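Local atomic coordinates of spindle pole body component (PDB entry 6L82), a protein that probably binds gamma-tubulin and microtubule minus ends as the GCP5 member of the TUBGCP family, of which this chain is the N-terminal piece. Residues C37-F40 and V41-L45; R84-A87 and L88-H91. All coordinates share one frame; numbering follows the deposited sequence.

Interaction 1 of 2, residues C37-F40 and V41-L45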
# COMPACT_ATOMS: atom_id res chain seq x y z
N CYS A 37 15.78 7.14 -3.47
CA CYS A 37 14.42 6.64 -3.31
C CYS A 37 14.00 6.68 -1.84
O CYS A 37 12.86 7.02 -1.50
CB CYS A 37 14.32 5.21 -3.84
SG CYS A 37 14.51 5.03 -5.63
N ARG A 38 14.91 6.34 -0.95
CA ARG A 38 14.57 6.30 0.46
C ARG A 38 14.35 7.70 1.02
O ARG A 38 13.43 7.93 1.81
CB ARG A 38 15.66 5.59 1.22
CG ARG A 38 15.75 6.02 2.54
CD ARG A 38 16.03 4.85 3.38
NE ARG A 38 16.04 5.05 4.69
CZ ARG A 38 17.02 5.46 5.29
NH1 ARG A 38 18.04 5.75 4.68
NH2 ARG A 38 16.98 5.61 6.51
N ASP A 39 15.23 8.64 0.66
CA ASP A 39 15.00 10.02 1.05
C ASP A 39 13.68 10.53 0.49
O ASP A 39 12.93 11.23 1.19
CB ASP A 39 16.18 10.88 0.58
CG ASP A 39 15.89 12.35 0.66
OD1 ASP A 39 16.01 12.90 1.77
OD2 ASP A 39 15.52 12.94 -0.39
N PHE A 40 13.36 10.16 -0.76
CA PHE A 40 12.07 10.54 -1.33
C PHE A 40 10.91 10.01 -0.49
O PHE A 40 9.89 10.68 -0.34
CB PHE A 40 11.94 10.04 -2.76
CG PHE A 40 10.51 9.90 -3.22
CD1 PHE A 40 9.73 11.01 -3.48
CD2 PHE A 40 9.95 8.65 -3.38
CE1 PHE A 40 8.43 10.88 -3.88
CE2 PHE A 40 8.65 8.52 -3.79
CZ PHE A 40 7.89 9.64 -4.04
N VAL A 41 11.04 8.78 0.04
CA VAL A 41 9.90 8.20 0.75
C VAL A 41 9.68 8.92 2.07
O VAL A 41 8.54 9.24 2.44
CB VAL A 41 10.09 6.69 0.98
CG1 VAL A 41 8.98 6.19 1.87
CG2 VAL A 41 10.10 5.94 -0.32
N LEU A 42 10.76 9.19 2.80
CA LEU A 42 10.64 9.87 4.09
C LEU A 42 10.15 11.30 3.92
O LEU A 42 9.37 11.80 4.74
CB LEU A 42 11.98 9.85 4.80
CG LEU A 42 12.40 8.44 5.22
CD1 LEU A 42 13.89 8.43 5.47
CD2 LEU A 42 11.64 8.06 6.45
N ARG A 43 10.61 11.97 2.86
CA ARG A 43 10.17 13.33 2.61
C ARG A 43 8.68 13.39 2.25
O ARG A 43 7.95 14.26 2.74
CB ARG A 43 11.02 13.96 1.50
CG ARG A 43 11.46 15.37 1.79
CD ARG A 43 11.88 16.07 0.50
NE ARG A 43 13.19 15.62 0.05
CZ ARG A 43 13.92 16.26 -0.86
NH1 ARG A 43 13.46 17.38 -1.42
NH2 ARG A 43 15.11 15.80 -1.21
N SER A 44 8.20 12.46 1.41
CA SER A 44 6.80 12.52 0.99
C SER A 44 5.84 12.28 2.16
O SER A 44 4.76 12.88 2.20
CB SER A 44 6.52 11.49 -0.11
OG SER A 44 7.50 11.59 -1.13
N LEU A 45 6.21 11.43 3.12
CA LEU A 45 5.31 11.09 4.21
C LEU A 45 5.51 11.94 5.47
O LEU A 45 4.72 11.81 6.41
CB LEU A 45 5.48 9.62 4.59
CG LEU A 45 5.54 8.59 3.46
CD1 LEU A 45 5.95 7.25 4.04
CD2 LEU A 45 4.19 8.48 2.76
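The phenyl ring of F40 lies over S44, whose OG sits above one ring face, 3.0 Å from F40 CE1. The ring reaches that position because F40 CG is anti to its own backbone N (chi1 157°), which turns it along the helix toward the following turn. S44 OG also donates to F40 O at 2.7 Å; S44 N donates to the same oxygen, and the two donors arrive from opposite faces of the carbonyl plane. These are i to i+4 contacts on helix 31-45, where R43 N to D39 O and L42 N to R38 O continue the alpha-helical ladder. One turn is bridged by charge as well: R43 NH2 meets the syn lone pair of D39 OD2 at 3.0 Å, the oxygen lying near the guanidinium plane while the two planar groups stand 69° apart. With an alanine here in place of F40 the ring is gone, which is likely to leave S44 OG bonded to the carbonyl but without the ring beside it, and V41 CG2, 4.1 Å from F40 CD2, with one apolar neighbour fewer. On another side, L42 CD1 lies over a face of the R38 guanidinium, and L42 packs against L9 and L12 of helix 5-23.

Interaction 2 of 2, residues R84-A87 and L88-H91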
# COMPACT_ATOMS: atom_id res chain seq x y z
N ARG A 84 -14.67 -11.92 1.18
CA ARG A 84 -13.47 -11.58 1.94
C ARG A 84 -13.78 -10.44 2.91
O ARG A 84 -13.38 -10.50 4.07
CB ARG A 84 -12.28 -11.18 1.05
CG ARG A 84 -11.92 -11.99 -0.20
CD ARG A 84 -11.76 -13.47 -0.05
NE ARG A 84 -13.01 -14.17 0.18
CZ ARG A 84 -13.03 -15.33 0.82
NH1 ARG A 84 -11.88 -15.81 1.29
NH2 ARG A 84 -14.17 -16.00 1.03
N LEU A 85 -14.54 -9.44 2.46
CA LEU A 85 -14.93 -8.35 3.37
C LEU A 85 -15.78 -8.85 4.51
O LEU A 85 -15.71 -8.33 5.63
CB LEU A 85 -15.68 -7.26 2.62
CG LEU A 85 -14.96 -6.58 1.46
CD1 LEU A 85 -15.88 -5.68 0.66
CD2 LEU A 85 -13.83 -5.77 2.02
N ASP A 86 -16.62 -9.86 4.25
CA ASP A 86 -17.30 -10.51 5.36
C ASP A 86 -16.30 -11.15 6.31
O ASP A 86 -16.37 -10.94 7.52
CB ASP A 86 -18.34 -11.51 4.85
CG ASP A 86 -19.59 -10.83 4.33
OD1 ASP A 86 -19.82 -9.65 4.67
OD2 ASP A 86 -20.35 -11.47 3.57
N ALA A 87 -15.34 -11.92 5.78
CA ALA A 87 -14.36 -12.56 6.66
C ALA A 87 -13.52 -11.54 7.42
O ALA A 87 -12.95 -11.87 8.47
CB ALA A 87 -13.44 -13.48 5.85
N LEU A 88 -13.42 -10.31 6.92
CA LEU A 88 -12.61 -9.30 7.58
C LEU A 88 -13.30 -8.72 8.82
O LEU A 88 -12.59 -8.34 9.77
CB LEU A 88 -12.26 -8.20 6.57
CG LEU A 88 -11.12 -7.23 6.87
CD1 LEU A 88 -9.82 -7.96 7.13
CD2 LEU A 88 -10.96 -6.29 5.71
N GLU A 89 -14.64 -8.64 8.84
CA GLU A 89 -15.34 -7.88 9.89
C GLU A 89 -14.95 -8.25 11.31
O GLU A 89 -14.68 -7.32 12.10
CB GLU A 89 -16.87 -7.98 9.77
CG GLU A 89 -17.55 -7.12 8.73
CD GLU A 89 -18.51 -7.90 7.89
OE1 GLU A 89 -18.08 -8.91 7.43
OE2 GLU A 89 -19.67 -7.55 7.70
N PRO A 90 -14.93 -9.51 11.74
CA PRO A 90 -14.52 -9.78 13.13
C PRO A 90 -13.11 -9.30 13.44
O PRO A 90 -12.78 -9.11 14.62
CB PRO A 90 -14.65 -11.30 13.27
CG PRO A 90 -14.76 -11.83 11.89
CD PRO A 90 -15.39 -10.74 11.07
N HIS A 91 -12.27 -9.06 12.43
CA HIS A 91 -10.93 -8.51 12.60
C HIS A 91 -10.89 -6.99 12.48
O HIS A 91 -9.80 -6.44 12.34
CB HIS A 91 -9.97 -9.11 11.58
CG HIS A 91 -9.88 -10.60 11.63
ND1 HIS A 91 -10.87 -11.43 11.13
CD2 HIS A 91 -8.92 -11.42 12.12
CE1 HIS A 91 -10.52 -12.69 11.31
NE2 HIS A 91 -9.34 -12.71 11.91
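The C-terminal end of helix 75-88, where the chain leaves the alpha-helix through a short 3-10 segment at 89-90, forms this contact. The change in bonding marks the transition: L88 N still points back to R84 O at 2.9 Å, but the bond is weak, its angle at the hydrogen only 128°. E89 N retains a weak, long bond to L85 O and has a straighter i to i+3 bond to D86 O at 3.2 Å; N lies well above that carbonyl plane, 59° out of it. P90, which has no backbone N-H to continue the ladder, sets its ring carbon CD 3.7 Å from A87 O. On the outer surface two exposed acids, D86 and E89, neighbour each other, although the modelled place of the E89 carboxylate is doubtful because it comes too close to the D86 backbone. L88, the buried residue here, packs on T96 and L100 of helix 96-106, while L85 touches L62 and E66 of helix 55-71. The charge of R84 is met outside the turn, where NH1 pairs with an acidic side chain on the chain of another protein. Beyond the turn, the H91 side chain folds back toward the helix end, and ND1 makes a weak hydrogen bond to A87 O at 3.4 Å.

In the fold
Interactions 1 and 2 lie on opposite sides of the chain's centre, about 33 Å apart between centres and about 21 Å at the nearest atoms, and share no helix. Interaction 1 is partly buried: helix 31-45 presents C37, V41 and L42 to helix 5-23. Interaction 2 is a surface contact at a helix end, though it touches two other helices of its own chain. Their chemistry follows position. Within its helix, 37-45 keeps regular i to i+4 bonds and pairs opposite charges, D39 with R43; in 84-91 the bonds weaken into a 3-10 turn, and R84 finds its acidic partner on the chain of another protein. Both contacts reach such a chain.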